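Local structure of O-ureido-L-serine synthase (Streptomyces lavendulae, 3X44) at residues T65-T70 against R88-M93. The protein uses pyridoxal 5'-phosphate to add hydroxyurea to O-acetyl-L-serine, forming O-ureido-L-serine on the way to the antibiotic D-cycloserine. The protein carries 1 engineered substitution. Numbering follows the deposited sequence.
With PUS ((E)-O-(carbamoylamino)-N-({3-hydroxy-2-methyl-5-[(phosphonooxy)methyl]pyridin-4-yl}methylidene)-L-serine), chain C.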
loop_
_atom_site.group_PDB
_atom_site.type_symbol
_atom_site.label_atom_id
_atom_site.label_comp_id
_atom_site.label_asym_id
_atom_site.label_seq_id
_atom_site.Cartn_x
_atom_site.Cartn_y
_atom_site.Cartn_z
ATOM N N THR A 65 24.446 24.803 -1.447
ATOM C CA THR A 65 24.855 24.195 -0.186
ATOM C C THR A 65 23.859 24.468 0.945
ATOM O O THR A 65 23.450 25.604 1.165
ATOM C CB THR A 65 26.249 24.711 0.245
ATOM O OG1 THR A 65 27.244 24.242 -0.678
ATOM C CG2 THR A 65 26.587 24.219 1.647
ATOM N N ILE A 66 23.485 23.414 1.660
ATOM C CA ILE A 66 22.544 23.524 2.768
ATOM C C ILE A 66 23.290 23.309 4.079
ATOM O O ILE A 66 24.095 22.381 4.201
ATOM C CB ILE A 66 21.412 22.464 2.650
ATOM C CG1 ILE A 66 20.574 22.728 1.399
ATOM C CG2 ILE A 66 20.527 22.497 3.888
ATOM C CD1 ILE A 66 20.148 21.478 0.670
ATOM N N VAL A 67 23.029 24.175 5.055
ATOM C CA VAL A 67 23.678 24.066 6.356
ATOM C C VAL A 67 22.632 24.058 7.460
ATOM O O VAL A 67 21.651 24.805 7.404
ATOM C CB VAL A 67 24.667 25.233 6.610
ATOM C CG1 VAL A 67 23.911 26.546 6.777
ATOM C CG2 VAL A 67 25.497 24.943 7.854
ATOM N N GLU A 68 22.851 23.213 8.462
ATOM C CA GLU A 68 21.911 23.099 9.571
ATOM C C GLU A 68 22.560 22.575 10.851
ATOM O O GLU A 68 23.474 21.749 10.804
ATOM C CB GLU A 68 20.767 22.170 9.171
ATOM C CG GLU A 68 19.773 21.907 10.285
ATOM C CD GLU A 68 18.973 23.140 10.629
ATOM O OE1 GLU A 68 19.553 24.085 11.205
ATOM O OE2 GLU A 68 17.765 23.165 10.316
ATOM N N CYS A 69 22.104 23.083 11.991
ATOM C CA CYS A 69 22.604 22.617 13.284
ATOM C C CYS A 69 21.654 21.480 13.627
ATOM O O CYS A 69 20.438 21.664 13.621
ATOM C CB CYS A 69 22.505 23.703 14.358
ATOM S SG CYS A 69 22.727 23.044 16.022
ATOM N N THR A 70 22.198 20.311 13.924
ATOM C CA THR A 70 21.351 19.159 14.192
ATOM C C THR A 70 21.851 18.299 15.348
ATOM O O THR A 70 23.025 18.370 15.709
ATOM C CB THR A 70 21.281 18.282 12.918
ATOM O OG1 THR A 70 20.567 17.077 13.189
ATOM C CG2 THR A 70 22.693 17.919 12.461
ATOM N N ARG A 88 24.670 20.108 -1.805
ATOM C CA ARG A 88 25.813 19.947 -0.920
ATOM C C ARG A 88 25.233 20.207 0.465
ATOM O O ARG A 88 24.358 21.060 0.615
ATOM C CB ARG A 88 26.903 20.976 -1.248
ATOM C CG ARG A 88 27.778 20.599 -2.441
ATOM C CD ARG A 88 28.150 21.824 -3.281
ATOM N NE ARG A 88 29.097 21.499 -4.347
ATOM C CZ ARG A 88 29.495 22.353 -5.288
ATOM N NH1 ARG A 88 29.030 23.596 -5.305
ATOM N NH2 ARG A 88 30.366 21.968 -6.211
ATOM N N PHE A 89 25.699 19.470 1.466
ATOM C CA PHE A 89 25.198 19.636 2.823
ATOM C C PHE A 89 26.320 19.723 3.862
ATOM O O PHE A 89 27.324 19.010 3.776
ATOM C CB PHE A 89 24.249 18.481 3.188
ATOM C CG PHE A 89 23.718 18.563 4.594
ATOM C CD1 PHE A 89 22.923 19.638 4.987
ATOM C CD2 PHE A 89 24.060 17.602 5.539
ATOM C CE1 PHE A 89 22.481 19.765 6.301
ATOM C CE2 PHE A 89 23.626 17.712 6.859
ATOM C CZ PHE A 89 22.835 18.799 7.243
ATOM N N VAL A 90 26.133 20.601 4.843
ATOM C CA VAL A 90 27.101 20.802 5.915
ATOM C C VAL A 90 26.364 20.724 7.243
ATOM O O VAL A 90 25.500 21.555 7.520
ATOM C CB VAL A 90 27.755 22.201 5.849
ATOM C CG1 VAL A 90 28.841 22.311 6.914
ATOM C CG2 VAL A 90 28.317 22.459 4.471
ATOM N N ALA A 91 26.710 19.739 8.064
ATOM C CA ALA A 91 26.064 19.572 9.359
ATOM C C ALA A 91 26.855 20.244 10.478
ATOM O O ALA A 91 28.080 20.165 10.515
ATOM C CB ALA A 91 25.892 18.091 9.668
ATOM N N VAL A 92 26.136 20.917 11.373
ATOM C CA VAL A 92 26.723 21.589 12.527
ATOM C C VAL A 92 26.171 20.778 13.692
ATOM O O VAL A 92 25.002 20.904 14.030
ATOM C CB VAL A 92 26.233 23.044 12.647
ATOM C CG1 VAL A 92 26.605 23.606 14.010
ATOM C CG2 VAL A 92 26.845 23.889 11.539
ATOM N N MET A 93 27.013 19.951 14.302
ATOM C CA MET A 93 26.554 19.080 15.378
ATOM C C MET A 93 27.404 19.063 16.642
ATOM O O MET A 93 28.628 19.121 16.581
ATOM C CB MET A 93 26.436 17.655 14.825
ATOM C CG MET A 93 25.810 16.652 15.765
ATOM S SD MET A 93 25.438 15.123 14.883
ATOM C CE MET A 93 27.059 14.695 14.201
HETATM N N PUS C . 15.907 15.612 15.782
HETATM C CA PUS C . 16.296 16.941 15.158
HETATM C CB PUS C . 16.270 18.103 16.213
HETATM O OG PUS C . 17.219 17.801 17.334
HETATM N ND PUS C . 17.783 19.014 17.880
HETATM C CE PUS C . 17.638 19.284 19.197
HETATM N NZ2 PUS C . 16.674 18.675 19.911
HETATM O OZ1 PUS C . 18.364 20.063 19.728
HETATM C C PUS C . 17.716 16.812 14.566
HETATM O O PUS C . 18.146 15.724 14.299
HETATM O OT PUS C . 18.388 17.796 14.370
HETATM C C2 PUS C . 14.823 11.789 17.780
HETATM C C3 PUS C . 15.186 12.980 16.990
HETATM C C4 PUS C . 14.309 14.156 17.037
HETATM C C5 PUS C . 13.087 14.094 17.848
HETATM C C6 PUS C . 12.805 12.857 18.592
HETATM C C2A PUS C . 15.717 10.582 17.789
HETATM C C4A PUS C . 14.725 15.465 16.403
HETATM C C5A PUS C . 12.130 15.273 17.933
HETATM N N1 PUS C . 13.667 11.784 18.532
HETATM O O3 PUS C . 16.271 12.958 16.193
HETATM O O1P PUS C . 12.013 17.645 16.019
HETATM O O2P PUS C . 9.894 16.797 15.404
HETATM O O3P PUS C . 10.322 17.373 17.670
HETATM O O4P PUS C . 11.374 15.420 16.685
HETATM P P PUS C . 10.903 16.816 16.448
HETATM O O HOH W 1 27.394 25.184 -2.962
#
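I66, E68 and T70 on one strand and V90 and V92 on the other alternate as donors in a parallel backbone ladder, the segment axes 17° apart. I66 N gives to R88 O, V90 N to I66 O at 2.8 Å, E68 N to V90 O at a longer 3.3 Å, V92 N to E68 O, and T70 N to V92 O. CA-H groups add to several of these acceptors: V92 O also takes C69 CA at 3.0 Å.

Apolar contacts divide between the two faces. On the face bearing T65, V67, V90 and V92, V67 CG2 lies 4.1 Å from V92 CG2, while T65 CG2 meets V90 CG2; W314 of a second subunit packs on V90. On the reverse face F89 holds CG anti to its backbone N (chi1 178°), its CD1 3.9 Å from I66 CG2, the two side chains crossing at about a right angle, and L78 and A79 of helix 73-85 pack against the F89 side chain.

A water joins T65 OG1 to R88 NH1. The E68 carboxylate turns from the neighbouring strand: OE1 makes a salt bridge with R139 and OE2 accepts the Q142 amide, OE1 also accepting C69 N through its anti lone pair.

T70 OG1 donates to PUS OT at 2.6 Å and accepts hydrogen bonds from the amides of G72 and G75, which probably polarise the hydroxyl. This beta-alpha-beta unit thus presents T70, shortly before helix 73-85, to the carboxylate of the bound product aldimine.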